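Local atomic coordinates of thioredoxin domain-containing protein (Sinorhizobium meliloti, PDB entry 3U5R), a protein that is of unknown function but, as a thioredoxin-fold member of the AhpC/TSA family, may have antioxidant or other oxidoreductase activity. Residues 37-42 against 137-142; 162-167 against 175-180; 66-71 against 99-104; 54-59 against 92-97. All blocks are in the same frame, centred on the assembly; numbering follows the deposited sequence.

Contact 1 (37-42 against 137-142)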
loop_
_atom_site.group_PDB
_atom_site.type_symbol
_atom_site.label_atom_id
_atom_site.label_comp_id
_atom_site.label_asym_id
_atom_site.label_seq_id
_atom_site.Cartn_x
_atom_site.Cartn_y
_atom_site.Cartn_z
ATOM N N ARG A 37 -3.967 12.928 8.814
ATOM C CA ARG A 37 -5.058 11.923 8.926
ATOM C C ARG A 37 -5.224 11.099 7.623
ATOM O O ARG A 37 -5.015 11.618 6.537
ATOM C CB ARG A 37 -6.364 12.654 9.162
ATOM C CG ARG A 37 -6.544 13.049 10.577
ATOM C CD ARG A 37 -7.969 12.639 10.959
ATOM N NE ARG A 37 -8.078 11.185 11.198
ATOM C CZ ARG A 37 -8.661 10.673 12.283
ATOM N NH1 ARG A 37 -9.189 11.493 13.219
ATOM N NH2 ARG A 37 -8.735 9.354 12.441
ATOM N N ALA A 38 -5.558 9.822 7.758
ATOM C CA ALA A 38 -5.875 8.954 6.636
ATOM C C ALA A 38 -7.180 9.484 6.012
ATOM O O ALA A 38 -8.149 9.737 6.726
ATOM C CB ALA A 38 -6.119 7.549 7.184
ATOM N N ALA A 39 -7.194 9.688 4.703
ATOM C CA ALA A 39 -8.376 10.204 4.058
ATOM C C ALA A 39 -9.351 9.032 3.909
ATOM O O ALA A 39 -8.925 7.863 3.707
ATOM C CB ALA A 39 -8.008 10.735 2.685
ATOM N N ASP A 40 -10.644 9.335 3.990
ATOM C CA ASP A 40 -11.644 8.302 3.891
ATOM C C ASP A 40 -11.852 7.951 2.415
ATOM O O ASP A 40 -11.469 8.721 1.524
ATOM C CB ASP A 40 -12.963 8.667 4.561
ATOM C CG ASP A 40 -13.757 7.376 5.044
ATOM O OD1 ASP A 40 -13.471 6.203 4.645
ATOM O OD2 ASP A 40 -14.666 7.554 5.869
ATOM N N PHE A 41 -12.374 6.760 2.130
ATOM C CA PHE A 41 -12.595 6.398 0.716
ATOM C C PHE A 41 -13.752 5.424 0.710
ATOM O O PHE A 41 -14.167 4.921 1.767
ATOM C CB PHE A 41 -11.344 5.680 0.143
ATOM C CG PHE A 41 -10.832 4.532 1.041
ATOM C CD1 PHE A 41 -11.407 3.269 0.990
ATOM C CD2 PHE A 41 -9.800 4.748 1.943
ATOM C CE1 PHE A 41 -10.939 2.221 1.814
ATOM C CE2 PHE A 41 -9.342 3.737 2.801
ATOM C CZ PHE A 41 -9.930 2.450 2.731
ATOM N N VAL A 42 -14.256 5.120 -0.477
ATOM C CA VAL A 42 -15.143 3.972 -0.668
ATOM C C VAL A 42 -14.662 3.339 -1.969
ATOM O O VAL A 42 -14.615 4.008 -2.995
ATOM C CB VAL A 42 -16.617 4.416 -0.728
ATOM C CG1 VAL A 42 -16.770 5.610 -1.674
ATOM C CG2 VAL A 42 -17.502 3.270 -1.151
ATOM N N LYS A 137 -5.102 10.634 -5.241
ATOM C CA LYS A 137 -4.891 12.095 -5.086
ATOM C C LYS A 137 -5.080 12.614 -3.675
ATOM O O LYS A 137 -4.258 13.434 -3.197
ATOM C CB LYS A 137 -5.829 12.878 -6.021
ATOM C CG LYS A 137 -5.558 12.764 -7.489
ATOM C CD LYS A 137 -6.451 13.868 -8.221
ATOM C CE LYS A 137 -7.016 13.405 -9.559
ATOM N NZ LYS A 137 -8.164 14.304 -9.994
ATOM N N ALA A 138 -6.096 12.106 -2.952
ATOM C CA ALA A 138 -6.296 12.526 -1.544
ATOM C C ALA A 138 -5.160 12.077 -0.609
ATOM O O ALA A 138 -4.856 12.790 0.327
ATOM C CB ALA A 138 -7.702 12.024 -0.961
ATOM N N TYR A 139 -4.552 10.899 -0.853
ATOM C CA TYR A 139 -3.431 10.415 -0.004
ATOM C C TYR A 139 -2.131 11.074 -0.407
ATOM O O TYR A 139 -1.188 11.134 0.406
ATOM C CB TYR A 139 -3.306 8.850 -0.104
ATOM C CG TYR A 139 -4.206 8.160 0.900
ATOM C CD1 TYR A 139 -5.556 8.151 0.726
ATOM C CD2 TYR A 139 -3.704 7.626 2.078
ATOM C CE1 TYR A 139 -6.395 7.583 1.629
ATOM C CE2 TYR A 139 -4.583 7.041 3.020
ATOM C CZ TYR A 139 -5.886 7.036 2.784
ATOM O OH TYR A 139 -6.744 6.502 3.708
ATOM N N GLY A 140 -2.121 11.624 -1.630
ATOM C CA GLY A 140 -0.913 12.168 -2.231
ATOM C C GLY A 140 0.093 11.057 -2.571
ATOM O O GLY A 140 1.308 11.264 -2.414
ATOM N N ALA A 141 -0.416 9.902 -3.037
ATOM C CA ALA A 141 0.405 8.872 -3.665
ATOM C C ALA A 141 1.011 9.351 -4.982
ATOM O O ALA A 141 0.351 10.056 -5.785
ATOM C CB ALA A 141 -0.435 7.551 -3.901
ATOM N N ALA A 142 2.266 8.974 -5.211
ATOM C CA ALA A 142 2.978 9.380 -6.429
ATOM C C ALA A 142 3.498 8.190 -7.259
ATOM O O ALA A 142 3.669 8.313 -8.443
ATOM C CB ALA A 142 4.168 10.286 -6.097
#

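Contact 2 (162-167 against 175-180)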
loop_
_atom_site.group_PDB
_atom_site.type_symbol
_atom_site.label_atom_id
_atom_site.label_comp_id
_atom_site.label_asym_id
_atom_site.label_seq_id
_atom_site.Cartn_x
_atom_site.Cartn_y
_atom_site.Cartn_z
ATOM N N PHE A 162 9.359 -0.260 1.700
ATOM C CA PHE A 162 9.052 -1.544 2.393
ATOM C C PHE A 162 10.342 -2.008 3.079
ATOM O O PHE A 162 10.370 -2.538 4.242
ATOM C CB PHE A 162 8.560 -2.507 1.278
ATOM C CG PHE A 162 8.100 -3.855 1.747
ATOM C CD1 PHE A 162 7.005 -3.979 2.604
ATOM C CD2 PHE A 162 8.725 -5.023 1.257
ATOM C CE1 PHE A 162 6.556 -5.266 3.032
ATOM C CE2 PHE A 162 8.306 -6.320 1.647
ATOM C CZ PHE A 162 7.188 -6.460 2.530
ATOM N N ASP A 163 11.446 -1.846 2.346
ATOM C CA ASP A 163 12.796 -2.132 2.864
ATOM C C ASP A 163 13.759 -1.655 1.791
ATOM O O ASP A 163 13.325 -1.008 0.822
ATOM C CB ASP A 163 12.980 -3.651 3.068
ATOM C CG ASP A 163 12.648 -4.455 1.766
ATOM O OD1 ASP A 163 12.765 -3.882 0.623
ATOM O OD2 ASP A 163 12.280 -5.660 1.871
ATOM N N ASP A 164 15.031 -2.034 1.894
ATOM C CA ASP A 164 16.100 -1.424 1.060
ATOM C C ASP A 164 16.192 -2.134 -0.330
ATOM O O ASP A 164 17.026 -1.741 -1.175
ATOM C CB ASP A 164 17.509 -1.548 1.757
ATOM C CG ASP A 164 17.726 -0.584 2.974
ATOM O OD1 ASP A 164 17.242 0.577 2.924
ATOM O OD2 ASP A 164 18.479 -0.970 3.980
ATOM N N ALA A 165 15.416 -3.204 -0.555
ATOM C CA ALA A 165 15.522 -3.961 -1.813
ATOM C C ALA A 165 14.984 -3.140 -2.994
ATOM O O ALA A 165 13.912 -2.434 -2.903
ATOM C CB ALA A 165 14.796 -5.315 -1.709
ATOM N N ARG A 166 15.704 -3.236 -4.121
ATOM C CA ARG A 166 15.284 -2.615 -5.389
ATOM C C ARG A 166 15.537 -3.607 -6.519
ATOM O O ARG A 166 16.349 -4.489 -6.360
ATOM C CB ARG A 166 16.114 -1.315 -5.674
ATOM C CG ARG A 166 15.999 -0.217 -4.536
ATOM C CD ARG A 166 14.595 0.509 -4.554
ATOM N NE ARG A 166 14.497 1.600 -3.562
ATOM C CZ ARG A 166 14.182 1.488 -2.263
ATOM N NH1 ARG A 166 13.959 0.285 -1.718
ATOM N NH2 ARG A 166 14.116 2.605 -1.465
ATOM N N PRO A 167 14.806 -3.517 -7.625
ATOM C CA PRO A 167 15.057 -4.518 -8.688
ATOM C C PRO A 167 16.538 -4.460 -9.121
ATOM O O PRO A 167 17.005 -3.368 -9.469
ATOM C CB PRO A 167 14.218 -3.989 -9.817
ATOM C CG PRO A 167 13.098 -3.322 -9.094
ATOM C CD PRO A 167 13.641 -2.672 -7.942
ATOM N N GLY A 175 11.034 -6.736 3.935
ATOM C CA GLY A 175 10.024 -5.903 4.573
ATOM C C GLY A 175 10.458 -5.295 5.903
ATOM O O GLY A 175 9.616 -4.773 6.639
ATOM N N ALA A 176 11.755 -5.320 6.213
ATOM C CA ALA A 176 12.195 -4.947 7.585
ATOM C C ALA A 176 11.833 -3.524 8.036
ATOM O O ALA A 176 11.421 -3.352 9.174
ATOM C CB ALA A 176 13.749 -5.203 7.808
ATOM N N ASP A 177 11.941 -2.521 7.156
ATOM C CA ASP A 177 11.545 -1.134 7.524
ATOM C C ASP A 177 10.065 -1.049 7.927
ATOM O O ASP A 177 9.742 -0.510 9.011
ATOM C CB ASP A 177 11.844 -0.111 6.394
ATOM C CG ASP A 177 13.374 0.089 6.126
ATOM O OD1 ASP A 177 14.122 -0.827 6.437
ATOM O OD2 ASP A 177 13.834 1.122 5.538
ATOM N N LEU A 178 9.184 -1.605 7.098
ATOM C CA LEU A 178 7.752 -1.602 7.418
ATOM C C LEU A 178 7.430 -2.464 8.611
ATOM O O LEU A 178 6.653 -2.069 9.476
ATOM C CB LEU A 178 6.900 -2.073 6.219
ATOM C CG LEU A 178 5.791 -1.232 5.701
ATOM C CD1 LEU A 178 4.824 -2.129 4.930
ATOM C CD2 LEU A 178 5.123 -0.309 6.715
ATOM N N ARG A 179 8.050 -3.635 8.690
ATOM C CA ARG A 179 7.868 -4.495 9.858
ATOM C C ARG A 179 8.247 -3.780 11.128
ATOM O O ARG A 179 7.488 -3.779 12.054
ATOM C CB ARG A 179 8.658 -5.792 9.723
ATOM C CG ARG A 179 8.010 -6.703 8.627
ATOM C CD ARG A 179 8.977 -7.955 8.302
ATOM N NE ARG A 179 8.343 -8.934 7.402
ATOM C CZ ARG A 179 7.488 -9.879 7.766
ATOM N NH1 ARG A 179 7.162 -10.096 9.029
ATOM N NH2 ARG A 179 7.073 -10.740 6.838
ATOM N N ALA A 180 9.429 -3.173 11.167
ATOM C CA ALA A 180 9.833 -2.425 12.358
ATOM C C ALA A 180 8.806 -1.334 12.742
ATOM O O ALA A 180 8.446 -1.208 13.919
ATOM C CB ALA A 180 11.290 -1.837 12.190
#

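Contact 3 (66-71 against 99-104)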
loop_
_atom_site.group_PDB
_atom_site.type_symbol
_atom_site.label_atom_id
_atom_site.label_comp_id
_atom_site.label_asym_id
_atom_site.label_seq_id
_atom_site.Cartn_x
_atom_site.Cartn_y
_atom_site.Cartn_z
ATOM N N PHE A 66 -0.429 1.746 -2.156
ATOM C CA PHE A 66 -0.777 1.909 -3.572
ATOM C C PHE A 66 0.164 1.045 -4.402
ATOM O O PHE A 66 1.369 1.257 -4.407
ATOM C CB PHE A 66 -0.688 3.389 -4.000
ATOM C CG PHE A 66 -1.710 4.233 -3.318
ATOM C CD1 PHE A 66 -2.909 4.540 -3.945
ATOM C CD2 PHE A 66 -1.516 4.623 -2.009
ATOM C CE1 PHE A 66 -3.887 5.272 -3.290
ATOM C CE2 PHE A 66 -2.509 5.367 -1.323
ATOM C CZ PHE A 66 -3.670 5.704 -1.978
ATOM N N ILE A 67 -0.384 0.048 -5.083
ATOM C CA ILE A 67 0.449 -0.862 -5.835
ATOM C C ILE A 67 -0.066 -0.996 -7.288
ATOM O O ILE A 67 -0.918 -0.233 -7.721
ATOM C CB ILE A 67 0.552 -2.240 -5.114
ATOM C CG1 ILE A 67 -0.822 -2.892 -4.937
ATOM C CG2 ILE A 67 1.169 -2.089 -3.777
ATOM C CD1 ILE A 67 -0.654 -4.320 -4.436
ATOM N N SER A 68 0.424 -2.000 -8.005
ATOM C CA SER A 68 0.187 -2.150 -9.411
ATOM C C SER A 68 0.338 -3.689 -9.691
ATOM O O SER A 68 0.937 -4.420 -8.877
ATOM C CB SER A 68 1.255 -1.350 -10.198
ATOM O OG SER A 68 1.512 -1.936 -11.479
ATOM N N ASN A 69 -0.262 -4.159 -10.776
ATOM C CA ASN A 69 -0.119 -5.547 -11.192
ATOM C C ASN A 69 1.151 -5.838 -12.018
ATOM O O ASN A 69 1.532 -7.015 -12.130
ATOM C CB ASN A 69 -1.353 -5.987 -12.028
ATOM C CG ASN A 69 -2.639 -5.945 -11.197
ATOM O OD1 ASN A 69 -2.596 -6.153 -9.949
ATOM N ND2 ASN A 69 -3.748 -5.608 -11.836
ATOM N N ARG A 70 1.782 -4.823 -12.593
ATOM C CA ARG A 70 2.921 -5.064 -13.478
ATOM C C ARG A 70 4.171 -4.217 -13.227
ATOM O O ARG A 70 5.248 -4.577 -13.701
ATOM C CB ARG A 70 2.500 -4.940 -14.963
ATOM C CG ARG A 70 3.560 -5.564 -15.985
ATOM C CD ARG A 70 2.920 -6.336 -17.217
ATOM N NE ARG A 70 3.829 -6.470 -18.389
ATOM C CZ ARG A 70 4.804 -7.389 -18.542
ATOM N NH1 ARG A 70 5.047 -8.300 -17.597
ATOM N NH2 ARG A 70 5.556 -7.406 -19.655
ATOM N N CYS A 71 4.061 -3.122 -12.479
ATOM C CA CYS A 71 5.257 -2.373 -12.079
ATOM C C CYS A 71 6.409 -3.303 -11.495
ATOM O O CYS A 71 6.187 -4.022 -10.548
ATOM C CB CYS A 71 4.848 -1.300 -11.026
ATOM S SG CYS A 71 6.318 -0.553 -10.276
ATOM N N ASN A 99 -5.149 -0.087 -6.394
ATOM C CA ASN A 99 -4.533 0.057 -7.698
ATOM C C ASN A 99 -5.223 1.269 -8.309
ATOM O O ASN A 99 -6.433 1.179 -8.659
ATOM C CB ASN A 99 -4.813 -1.202 -8.528
ATOM C CG ASN A 99 -4.139 -1.168 -9.844
ATOM O OD1 ASN A 99 -4.180 -0.142 -10.568
ATOM N ND2 ASN A 99 -3.454 -2.269 -10.172
ATOM N N SER A 100 -4.520 2.389 -8.424
ATOM C CA SER A 100 -5.120 3.603 -9.007
ATOM C C SER A 100 -4.708 3.842 -10.439
ATOM O O SER A 100 -5.034 4.893 -10.980
ATOM C CB SER A 100 -4.723 4.871 -8.251
ATOM O OG SER A 100 -4.987 4.659 -6.909
ATOM N N ASN A 101 -4.026 2.873 -11.049
ATOM C CA ASN A 101 -3.491 3.098 -12.369
ATOM C C ASN A 101 -4.593 3.072 -13.480
ATOM O O ASN A 101 -5.534 2.260 -13.446
ATOM C CB ASN A 101 -2.400 2.072 -12.674
ATOM C CG ASN A 101 -1.057 2.404 -12.024
ATOM O OD1 ASN A 101 -0.120 1.627 -12.131
ATOM N ND2 ASN A 101 -0.948 3.531 -11.366
ATOM N N ASP A 102 -4.425 3.939 -14.472
ATOM C CA ASP A 102 -5.422 4.074 -15.539
ATOM C C ASP A 102 -5.466 2.802 -16.409
ATOM O O ASP A 102 -4.488 2.454 -17.110
ATOM C CB ASP A 102 -5.059 5.301 -16.346
ATOM C CG ASP A 102 -5.833 5.422 -17.670
ATOM O OD1 ASP A 102 -6.674 4.563 -18.038
ATOM O OD2 ASP A 102 -5.543 6.437 -18.364
ATOM N N ALA A 103 -6.585 2.077 -16.337
ATOM C CA ALA A 103 -6.571 0.740 -16.879
ATOM C C ALA A 103 -6.962 0.733 -18.375
ATOM O O ALA A 103 -6.857 -0.314 -19.025
ATOM C CB ALA A 103 -7.461 -0.165 -16.081
ATOM N N GLN A 104 -7.398 1.883 -18.903
ATOM C CA GLN A 104 -7.598 2.039 -20.360
ATOM C C GLN A 104 -6.202 2.080 -20.969
ATOM O O GLN A 104 -5.921 1.320 -21.917
ATOM C CB GLN A 104 -8.364 3.326 -20.723
ATOM C CG GLN A 104 -9.698 3.559 -20.016
ATOM C CD GLN A 104 -10.783 2.529 -20.375
ATOM O OE1 GLN A 104 -11.170 1.680 -19.545
ATOM N NE2 GLN A 104 -11.287 2.607 -21.610
HETATM O O HOH W 1 -1.834 2.295 -7.850
#

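Contact 4 (54-59 against 92-97)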
loop_
_atom_site.group_PDB
_atom_site.type_symbol
_atom_site.label_atom_id
_atom_site.label_comp_id
_atom_site.label_asym_id
_atom_site.label_seq_id
_atom_site.Cartn_x
_atom_site.Cartn_y
_atom_site.Cartn_z
ATOM N N ALA A 54 -14.132 2.721 7.850
ATOM C CA ALA A 54 -14.890 2.138 8.957
ATOM C C ALA A 54 -14.751 0.621 8.950
ATOM O O ALA A 54 -14.939 0.009 9.997
ATOM C CB ALA A 54 -16.412 2.496 8.909
ATOM N N GLU A 55 -14.442 0.014 7.808
ATOM C CA GLU A 55 -14.312 -1.448 7.798
ATOM C C GLU A 55 -13.048 -1.932 8.503
ATOM O O GLU A 55 -12.894 -3.149 8.817
ATOM C CB GLU A 55 -14.331 -1.971 6.329
ATOM C CG GLU A 55 -15.734 -2.254 5.853
ATOM C CD GLU A 55 -16.626 -0.977 5.744
ATOM O OE1 GLU A 55 -16.378 -0.113 4.884
ATOM O OE2 GLU A 55 -17.572 -0.833 6.536
ATOM N N PHE A 56 -12.119 -1.016 8.759
ATOM C CA PHE A 56 -10.855 -1.433 9.412
ATOM C C PHE A 56 -10.736 -0.885 10.793
ATOM O O PHE A 56 -9.659 -0.940 11.385
ATOM C CB PHE A 56 -9.687 -0.988 8.522
ATOM C CG PHE A 56 -9.819 -1.511 7.108
ATOM C CD1 PHE A 56 -9.532 -2.873 6.824
ATOM C CD2 PHE A 56 -10.271 -0.705 6.105
ATOM C CE1 PHE A 56 -9.714 -3.390 5.539
ATOM C CE2 PHE A 56 -10.485 -1.215 4.787
ATOM C CZ PHE A 56 -10.199 -2.583 4.536
ATOM N N LYS A 57 -11.850 -0.383 11.339
ATOM C CA LYS A 57 -11.778 0.475 12.544
ATOM C C LYS A 57 -11.196 -0.242 13.780
ATOM O O LYS A 57 -10.545 0.357 14.644
ATOM C CB LYS A 57 -13.183 1.045 12.830
ATOM C CG LYS A 57 -13.293 2.044 14.016
ATOM C CD LYS A 57 -14.790 2.414 14.379
ATOM C CE LYS A 57 -15.634 1.166 14.874
ATOM N NZ LYS A 57 -16.457 0.474 13.797
ATOM N N ASP A 58 -11.419 -1.531 13.879
ATOM C CA ASP A 58 -10.948 -2.248 15.038
ATOM C C ASP A 58 -9.455 -2.610 15.006
ATOM O O ASP A 58 -8.962 -3.076 16.007
ATOM C CB ASP A 58 -11.781 -3.509 15.231
ATOM C CG ASP A 58 -13.255 -3.184 15.601
ATOM O OD1 ASP A 58 -13.551 -2.099 16.208
ATOM O OD2 ASP A 58 -14.126 -4.015 15.240
ATOM N N SER A 59 -8.744 -2.407 13.882
ATOM C CA SER A 59 -7.326 -2.708 13.827
ATOM C C SER A 59 -6.530 -1.492 14.280
ATOM O O SER A 59 -6.660 -0.428 13.682
ATOM C CB SER A 59 -6.884 -3.100 12.416
ATOM O OG SER A 59 -7.622 -4.227 11.967
ATOM N N GLY A 92 -3.189 -7.195 14.766
ATOM C CA GLY A 92 -3.791 -5.890 14.888
ATOM C C GLY A 92 -3.457 -4.989 13.703
ATOM O O GLY A 92 -3.885 -3.858 13.692
ATOM N N LEU A 93 -2.797 -5.524 12.662
ATOM C CA LEU A 93 -2.594 -4.758 11.433
ATOM C C LEU A 93 -3.686 -5.062 10.380
ATOM O O LEU A 93 -3.932 -6.242 10.089
ATOM C CB LEU A 93 -1.241 -5.116 10.846
ATOM C CG LEU A 93 -1.023 -4.485 9.500
ATOM C CD1 LEU A 93 -0.687 -2.998 9.741
ATOM C CD2 LEU A 93 0.105 -5.191 8.823
ATOM N N ALA A 94 -4.340 -4.025 9.859
ATOM C CA ALA A 94 -5.151 -4.114 8.668
ATOM C C ALA A 94 -4.329 -3.617 7.488
ATOM O O ALA A 94 -3.647 -2.598 7.597
ATOM C CB ALA A 94 -6.422 -3.264 8.810
ATOM N N VAL A 95 -4.390 -4.316 6.360
ATOM C CA VAL A 95 -3.729 -3.859 5.130
ATOM C C VAL A 95 -4.754 -3.634 4.091
ATOM O O VAL A 95 -5.655 -4.473 3.865
ATOM C CB VAL A 95 -2.672 -4.881 4.583
ATOM C CG1 VAL A 95 -2.109 -4.447 3.217
ATOM C CG2 VAL A 95 -1.505 -5.089 5.608
ATOM N N VAL A 96 -4.681 -2.479 3.413
ATOM C CA VAL A 96 -5.560 -2.271 2.247
ATOM C C VAL A 96 -4.689 -1.887 1.122
ATOM O O VAL A 96 -3.971 -0.867 1.257
ATOM C CB VAL A 96 -6.625 -1.186 2.493
ATOM C CG1 VAL A 96 -5.990 0.055 3.100
ATOM C CG2 VAL A 96 -7.347 -0.845 1.198
ATOM N N ALA A 97 -4.788 -2.606 -0.006
ATOM C CA ALA A 97 -4.068 -2.229 -1.201
ATOM C C ALA A 97 -4.949 -1.604 -2.244
ATOM O O ALA A 97 -6.081 -2.017 -2.386
ATOM C CB ALA A 97 -3.348 -3.482 -1.815
#

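Contact 1 (37-42 against 137-142)
Tyr139, in the last turn of helix 134-139, extends its ring to the loop 37-42 and touches three of its residues, mostly through the hydroxyl. The phenol donates a hydrogen bond to the backbone carbonyl of Ala39, with Tyr139 OH 2.6 Å from Ala39 O. It meets that oxygen in the carbonyl plane, on a lone pair, at a C=O...donor angle of 141°. With chi1 at -87°, CG of Tyr139 stands beside its own backbone N and anti to the carbonyl carbon, which carries the ring off the helix and on to the loop. On the way the ring passes the methyl of Ala39, whose CB lies 3.7 Å from Tyr139 CE1. Ala39 CB also meets Ala138 CB at 3.9 Å, so this one small side chain packs against two successive helix residues. The helix ends in a Schellman motif with Gly140 as the C-prime residue, its positive phi turning the chain out of the helix toward strand 143-144 of this thioredoxin-fold domain. Beyond the phenol lies Phe41, and the two aromatic side chains cross obliquely. The hydroxyl sits at the edge of the Phe41 ring, near its plane, with Tyr139 OH 3.9 Å from Phe41 CE2. Ala38 CB closes in on the same hydroxyl, at 3.7 Å from Tyr139 OH. Between Ala39 and Phe41 in the chain, Asp40 points away from the helix, its OD1 accepting from Phe41 N and Leu53 N. Tyr150 of strand 146-150 packs against both Ala38 and Tyr139.

Contact 2 (162-167 against 175-180)
The backbones of Phe162 and Gly175 run close, their CA atoms 5.0 Å apart, which lays the loop after strand 156-160 against the first turn of helix 176-186. With CG anti to the backbone N (chi1 -176°), Phe162 brings its ring back over Gly175 although its CB bond leads away. Gly175, the N-cap residue, sits under it in a CH-pi contact, its CA 3.5 Å from the centroid of the Phe162 ring. At the ring edge Leu178 CD1 meets Phe162 CD1 at 3.7 Å, the side chains crossing at about a right angle. Phe162 O accepts from Leu178 N at 3.2 Å, the donor standing above the carbonyl plane. Asp163 OD2 takes the N-H of Gly175 at 2.6 Å on its anti side and that of Thr174, while OD1 closes an Asx turn with Ala165 N. Asp164 OD1 and Asp177 OD2 are like charges 4.3 Å apart, and Gln161 NE2 bonds to both. A serine in place of Phe162 would probably open a gap over Gly175 and cost Leu178 CD1 the ring edge it packs on. Helix 78-88 closes the apolar side through Ala80 against Phe162 and Phe84 against Leu178, which also packs on Tyr158 of strand 156-160.

Contact 3 (66-71 against 99-104)
The amide NH2 groups of Asn99 and Asn69 lie side by side without bonding to each other, Asn99 ND2 being 3.7 Å from Asn69 ND2, and each has its own acceptor, Glu109 OE1 for Asn99 and Glu108 O for Asn69. The side chains cross at about a right angle, with the amide planes 55° apart. Asn99 ND2 also lies against Ser68, 3.7 Å from its CA. At the other end Ser100 OG comes to the edge of the Phe66 ring, near its plane and 3.6 Å from Phe66 CD1, and bonds to Asp130. One water joins the two backbones, donating to Ile67 O at 2.7 Å and accepting from Ser100 N. In the next shell, Glu109 also meets Ser68 OG through OE2 and Asn69 N through OE1, while Tyr127 OH bonds to both asparagines. Asn99 OD1 accepts from Asn101 N in an Asx turn and from Lys129. Ser68 OG, anti to the backbone N (chi1 151°), accepts from Arg70 N at 3.1 Å and from Cys71 N at 3.0 Å, an ST turn and an ST motif. With an alanine at Ser68, those two amides would probably lose their acceptor and Glu109 OE2 a partner. Cys71 is at the N-cap position of helix 72-75. The buried parts of the loops thus appear tied chiefly through shared partners, Glu109, Tyr127 and water, rather than direct bonds.

Contact 4 (54-59 against 92-97)
Phe56 holds CG, and Ser59 OG, anti to the carbonyl carbon and beside the backbone N, chi1 being -55° in Phe56, and this turns each of them on to the strand beginning at Leu93. That strand, 93-99, runs parallel to 61-66 in the central mixed sheet of the thioredoxin fold, the two being linked by a beta-alpha-beta crossover through helix 78-88. Residues 56 to 59 form a type I beta turn, closed by a hydrogen bond of 3.0 Å from Ser59 N to Phe56 O, just before strand 61-66 starts. The turn therefore puts an aromatic ring and a small hydroxyl side chain on one face of the sheet. Ala94 and Val96 point their side chains to this loop, whereas Leu93 and Val95, alternating with them, face helix 78-88. The Phe56 ring is met obliquely by Ala94 and Val96, with Phe56 CD1 3.7 Å from Ala94 CB. Farther along the strand, Phe56 CZ comes to 4.3 Å from Val96 CB. Glu55 CB lies over one face of the same ring, offset toward its rim, and Pro126 and Leu62 add further apolar contacts to Phe56. Ala94 thus sits between the ring and the serine, its CB 3.5 Å from Ser59 OG. At the start of the strand, Gly92 O stands 3.3 Å from Ser59 CB.

How the contacts relate
Contacts 1, 3 and 4 touch one another, with contacts 3 and 4 nested inside the loop that contact 1 closes and crossing along the chain. Contact 1 meets contact 3 where Ala141 CB lies 3.6 Å from Phe66 CG, and contact 4 where Phe41 CZ is 4.2 Å from Phe56 CE2. Contacts 3 and 4, with centres about 21 Å apart, touch through Ile67 CD1 and Ala97 CB, 3.9 Å apart. Contact 2 stands apart, its nearest atoms about 7 Å from contacts 3 and 4 and about 13 Å from contact 1. Cys71 of contact 3, before helix 72-75, sits where thioredoxin-fold enzymes commonly carry a redox cysteine, so contact 3 probably lies nearest any active site.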